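Local coordinates for protein cytosine deaminase (Klebsiella pneumoniae, PDB 4R85) that deaminates 5-methylcytosine and probably cytosine by hydrolysis at an iron(II) centre, using the TIM-barrel scaffold of the amidohydrolase superfamily, at residues A[48-53]-A[361-365]; A[110-114]-A[141-145]. One frame throughout, in Å; residues are numbered along the deposited sequence.

How the interactions relate
Both contacts reach the same sheet: strand 47-57, which supplies one side of interaction 1, is the neighbour of strand 111-119, which supplies one side of interaction 2. They lie about 12 Å apart, centre to centre. Along the chain the order is 48-53, 110-114, 141-145, 361-365, so interaction 2 falls entirely within the sequence that interaction 1 brackets. The two meet directly, through probable hydrogen bonds from F52 N to G110 O (3.0 Å) and from Q112 N to F52 O (3.2 Å). Interaction 2 thus pairs two successive barrel strands, whereas interaction 1 packs the late loop before strand 372-375 against the first barrel strand, which leads on to the iron ligands H56, near its end, and H58, just after it.

Interaction 1. Residues A[48-53]-A[361-365]; sequences AIPPFV and NYGLA
The first strand of the amidohydrolase barrel, 47-57, is interrupted by the diproline P50-P51, and the loop that follows helix 350-355 packs on this break through Y362 and L364. The touching parts run nearly antiparallel, yet no backbone hydrogen bond joins them; the one hydrogen bond across the contact comes from a side chain. Y362 OH donates to P51 O at 2.6 Å, a short bond. The carbonyl oxygen lies in the ring plane at the phenol edge, and the C=O...O angle is 157°, with the donor tilted a little from the carbonyl plane. Carrying CG anti to the backbone N (chi1 -173°) sends the ring of Y362 across the prolines. P50 crosses it at about a right angle: its CB sits over one face, 3.9 Å from the centroid of the Y362 ring and 30° off the normal, a CH-pi contact. From V53, CG2 approaches obliquely, 3.8 Å from Y362 CE2, while the H113 ring meets the same tyrosine at a steep angle. G363 takes a positive phi at which a CB would be jammed against Y362 O, so the lack of a side chain suits the backbone there. L364, the centre of an inverse gamma turn, then reaches the CD side of the P50 ring: its CG is 3.7 Å from P50 CD, and beyond it the methyl L364 CD1 ends 3.5 Å from A48 O.

Interaction 2. Residues A[110-114]-A[141-145]; sequences GVQHV and LIDLQ
D143 N donates to Q112 O (2.8 Å), V114 N to D143 O (3.1 Å) and Q145 N to V114 O (2.7 Å), with N-H...O angles of 166° to 172°. This ladder is parallel: H113 pairs with D143 and V114 with L144, joining strands 111-119 and 143-149 of a beta-alpha-beta unit. Before the ladder starts, one water donates to both V111 O and L141 O; a second donates to D143 O (2.8 Å) and lies in the H113 ring plane, hydrogen-bonded to ND1. On the sheet face that carries H113 and D143, the two side chains lie side by side and point the same way, with ring and carboxylate planes 16° apart and H113 CE1 3.4 Å from D143 OD1. D143 OD1 forms a salt bridge with R395 NH1, which also hydrogen-bonds to Q112 OE1; Q112 NE2 in turn donates to I394 O. On the opposite face V114 spreads its methyls: CG1 meets L144 CD1 at 3.6 Å, and CG2 meets I142 CD1 at 4.0 Å. V114 also packs on L106 of helix 92-108. The chemistry is therefore divided, polar beside H113 and apolar beside V114; proximity to R395 would probably help keep D143 ionised.

Interaction 1. Residues A[48-53]-A[361-365]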
loop_
_atom_site.group_PDB
_atom_site.type_symbol
_atom_site.label_atom_id
_atom_site.label_comp_id
_atom_site.label_asym_id
_atom_site.label_seq_id
_atom_site.Cartn_x
_atom_site.Cartn_y
_atom_site.Cartn_z
ATOM N N ALA A 48 -5.972 -2.453 -22.718
ATOM C CA ALA A 48 -4.777 -1.882 -23.340
ATOM C C ALA A 48 -4.669 -0.416 -22.931
ATOM O O ALA A 48 -5.636 0.336 -23.051
ATOM C CB ALA A 48 -4.844 -2.002 -24.862
ATOM N N ILE A 49 -3.505 -0.010 -22.436
ATOM C CA ILE A 49 -3.298 1.370 -21.987
ATOM C C ILE A 49 -1.961 1.881 -22.491
ATOM O O ILE A 49 -1.072 1.090 -22.824
ATOM C CB ILE A 49 -3.263 1.470 -20.448
ATOM C CG1 ILE A 49 -2.229 0.492 -19.887
ATOM C CG2 ILE A 49 -4.628 1.200 -19.849
ATOM C CD1 ILE A 49 -1.893 0.734 -18.436
ATOM N N PRO A 50 -1.808 3.208 -22.561
ATOM C CA PRO A 50 -0.471 3.750 -22.807
ATOM C C PRO A 50 0.437 3.411 -21.608
ATOM O O PRO A 50 -0.067 3.042 -20.541
ATOM C CB PRO A 50 -0.730 5.257 -22.921
ATOM C CG PRO A 50 -1.997 5.486 -22.130
ATOM C CD PRO A 50 -2.824 4.270 -22.434
ATOM N N PRO A 51 1.765 3.501 -21.783
ATOM C CA PRO A 51 2.672 3.022 -20.726
ATOM C C PRO A 51 2.516 3.777 -19.415
ATOM O O PRO A 51 2.065 4.927 -19.390
ATOM C CB PRO A 51 4.068 3.291 -21.306
ATOM C CG PRO A 51 3.849 3.426 -22.799
ATOM C CD PRO A 51 2.495 4.022 -22.954
ATOM N N PHE A 52 2.879 3.130 -18.316
ATOM C CA PHE A 52 2.912 3.843 -17.051
ATOM C C PHE A 52 4.022 4.892 -17.104
ATOM O O PHE A 52 4.983 4.756 -17.869
ATOM C CB PHE A 52 3.134 2.881 -15.885
ATOM C CG PHE A 52 1.933 2.028 -15.565
ATOM C CD1 PHE A 52 2.001 0.651 -15.661
ATOM C CD2 PHE A 52 0.738 2.611 -15.161
ATOM C CE1 PHE A 52 0.897 -0.139 -15.364
ATOM C CE2 PHE A 52 -0.365 1.831 -14.863
ATOM C CZ PHE A 52 -0.286 0.451 -14.967
ATOM N N VAL A 53 3.876 5.936 -16.294
ATOM C CA VAL A 53 4.860 7.003 -16.217
ATOM C C VAL A 53 5.392 7.088 -14.791
ATOM O O VAL A 53 4.641 6.947 -13.830
ATOM C CB VAL A 53 4.221 8.357 -16.610
ATOM C CG1 VAL A 53 5.244 9.486 -16.546
ATOM C CG2 VAL A 53 3.579 8.275 -17.989
ATOM N N ASN A 361 3.331 12.485 -28.201
ATOM C CA ASN A 361 4.197 11.316 -28.097
ATOM C C ASN A 361 3.665 10.295 -27.086
ATOM O O ASN A 361 4.323 9.300 -26.791
ATOM C CB ASN A 361 5.629 11.732 -27.758
ATOM C CG ASN A 361 6.313 12.449 -28.910
ATOM O OD1 ASN A 361 6.116 12.102 -30.074
ATOM N ND2 ASN A 361 7.111 13.457 -28.591
ATOM N N TYR A 362 2.461 10.543 -26.581
ATOM C CA TYR A 362 1.856 9.686 -25.565
ATOM C C TYR A 362 0.359 9.545 -25.831
ATOM O O TYR A 362 -0.294 10.502 -26.239
ATOM C CB TYR A 362 2.085 10.276 -24.173
ATOM C CG TYR A 362 1.627 9.374 -23.040
ATOM C CD1 TYR A 362 0.304 9.393 -22.595
ATOM C CD2 TYR A 362 2.512 8.504 -22.424
ATOM C CE1 TYR A 362 -0.116 8.568 -21.560
ATOM C CE2 TYR A 362 2.101 7.675 -21.391
ATOM C CZ TYR A 362 0.793 7.715 -20.966
ATOM O OH TYR A 362 0.381 6.895 -19.950
ATOM N N GLY A 363 -0.182 8.350 -25.604
ATOM C CA GLY A 363 -1.615 8.133 -25.708
ATOM C C GLY A 363 -2.027 7.192 -26.822
ATOM O O GLY A 363 -1.391 7.142 -27.875
ATOM N N LEU A 364 -3.103 6.442 -26.599
ATOM C CA LEU A 364 -3.598 5.521 -27.617
ATOM C C LEU A 364 -4.503 6.235 -28.606
ATOM O O LEU A 364 -5.726 6.227 -28.464
ATOM C CB LEU A 364 -4.332 4.335 -26.988
ATOM C CG LEU A 364 -3.514 3.542 -25.968
ATOM C CD1 LEU A 364 -4.203 2.236 -25.630
ATOM C CD2 LEU A 364 -2.102 3.286 -26.483
ATOM N N ALA A 365 -3.884 6.850 -29.608
ATOM C CA ALA A 365 -4.596 7.519 -30.688
ATOM C C ALA A 365 -3.867 7.192 -31.972
ATOM O O ALA A 365 -2.646 7.022 -31.978
ATOM C CB ALA A 365 -4.601 9.019 -30.463
#

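Interaction 2. Residues A[110-114]-A[141-145]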
loop_
_atom_site.group_PDB
_atom_site.type_symbol
_atom_site.label_atom_id
_atom_site.label_comp_id
_atom_site.label_asym_id
_atom_site.label_seq_id
_atom_site.Cartn_x
_atom_site.Cartn_y
_atom_site.Cartn_z
ATOM N N GLY A 110 6.099 -1.888 -16.578
ATOM C CA GLY A 110 5.387 -1.179 -17.632
ATOM C C GLY A 110 5.677 0.304 -17.787
ATOM O O GLY A 110 4.971 1.005 -18.513
ATOM N N VAL A 111 6.711 0.794 -17.117
ATOM C CA VAL A 111 7.053 2.209 -17.203
ATOM C C VAL A 111 7.938 2.484 -18.411
ATOM O O VAL A 111 8.993 1.870 -18.551
ATOM C CB VAL A 111 7.798 2.682 -15.947
ATOM C CG1 VAL A 111 8.248 4.118 -16.133
ATOM C CG2 VAL A 111 6.894 2.549 -14.725
ATOM N N GLN A 112 7.517 3.409 -19.276
ATOM C CA GLN A 112 8.327 3.771 -20.441
ATOM C C GLN A 112 8.725 5.250 -20.450
ATOM O O GLN A 112 9.455 5.703 -21.330
ATOM C CB GLN A 112 7.595 3.427 -21.736
ATOM C CG GLN A 112 7.416 1.930 -21.999
ATOM C CD GLN A 112 6.925 1.655 -23.410
ATOM O OE1 GLN A 112 7.288 2.366 -24.348
ATOM N NE2 GLN A 112 6.077 0.636 -23.565
ATOM N N HIS A 113 8.205 5.997 -19.487
ATOM C CA HIS A 113 8.508 7.415 -19.354
ATOM C C HIS A 113 8.939 7.715 -17.925
ATOM O O HIS A 113 8.248 7.370 -16.966
ATOM C CB HIS A 113 7.299 8.259 -19.756
ATOM C CG HIS A 113 6.917 8.088 -21.190
ATOM N ND1 HIS A 113 7.587 8.720 -22.214
ATOM C CD2 HIS A 113 5.963 7.325 -21.774
ATOM C CE1 HIS A 113 7.049 8.370 -23.370
ATOM N NE2 HIS A 113 6.063 7.522 -23.131
ATOM N N VAL A 114 10.104 8.339 -17.789
ATOM C CA VAL A 114 10.692 8.564 -16.482
ATOM C C VAL A 114 11.278 9.966 -16.399
ATOM O O VAL A 114 11.961 10.408 -17.312
ATOM C CB VAL A 114 11.838 7.560 -16.218
ATOM C CG1 VAL A 114 12.523 7.841 -14.864
ATOM C CG2 VAL A 114 11.334 6.127 -16.282
ATOM N N LEU A 141 14.456 1.227 -23.785
ATOM C CA LEU A 141 13.482 0.879 -22.753
ATOM C C LEU A 141 12.587 2.051 -22.367
ATOM O O LEU A 141 11.378 1.894 -22.203
ATOM C CB LEU A 141 14.198 0.358 -21.495
ATOM C CG LEU A 141 15.158 -0.825 -21.696
ATOM C CD1 LEU A 141 15.778 -1.257 -20.368
ATOM C CD2 LEU A 141 14.455 -2.001 -22.365
ATOM N N ILE A 142 13.184 3.225 -22.186
ATOM C CA ILE A 142 12.448 4.354 -21.628
ATOM C C ILE A 142 12.825 5.677 -22.277
ATOM O O ILE A 142 13.878 5.806 -22.895
ATOM C CB ILE A 142 12.745 4.522 -20.119
ATOM C CG1 ILE A 142 14.214 4.911 -19.918
ATOM C CG2 ILE A 142 12.384 3.264 -19.341
ATOM C CD1 ILE A 142 14.603 5.171 -18.459
ATOM N N ASP A 143 11.953 6.665 -22.114
ATOM C CA ASP A 143 12.283 8.039 -22.453
ATOM C C ASP A 143 12.570 8.770 -21.142
ATOM O O ASP A 143 11.664 8.999 -20.337
ATOM C CB ASP A 143 11.127 8.704 -23.206
ATOM C CG ASP A 143 10.902 8.099 -24.582
ATOM O OD1 ASP A 143 9.992 7.253 -24.737
ATOM O OD2 ASP A 143 11.646 8.468 -25.509
ATOM N N LEU A 144 13.834 9.122 -20.926
ATOM C CA LEU A 144 14.259 9.697 -19.651
ATOM C C LEU A 144 14.375 11.219 -19.697
ATOM O O LEU A 144 15.058 11.764 -20.561
ATOM C CB LEU A 144 15.611 9.096 -19.243
ATOM C CG LEU A 144 16.205 9.530 -17.897
ATOM C CD1 LEU A 144 15.285 9.109 -16.749
ATOM C CD2 LEU A 144 17.602 8.930 -17.720
ATOM N N GLN A 145 13.721 11.902 -18.759
ATOM C CA GLN A 145 13.968 13.328 -18.556
ATOM C C GLN A 145 14.842 13.534 -17.334
ATOM O O GLN A 145 14.704 12.826 -16.341
ATOM C CB GLN A 145 12.662 14.089 -18.364
ATOM C CG GLN A 145 11.779 14.065 -19.597
ATOM C CD GLN A 145 10.544 14.936 -19.435
ATOM O OE1 GLN A 145 10.409 15.673 -18.453
ATOM N NE2 GLN A 145 9.639 14.861 -20.406
HETATM O O HOH W 1 10.100 0.152 -20.325
HETATM O O HOH W 2 9.527 10.761 -20.930
#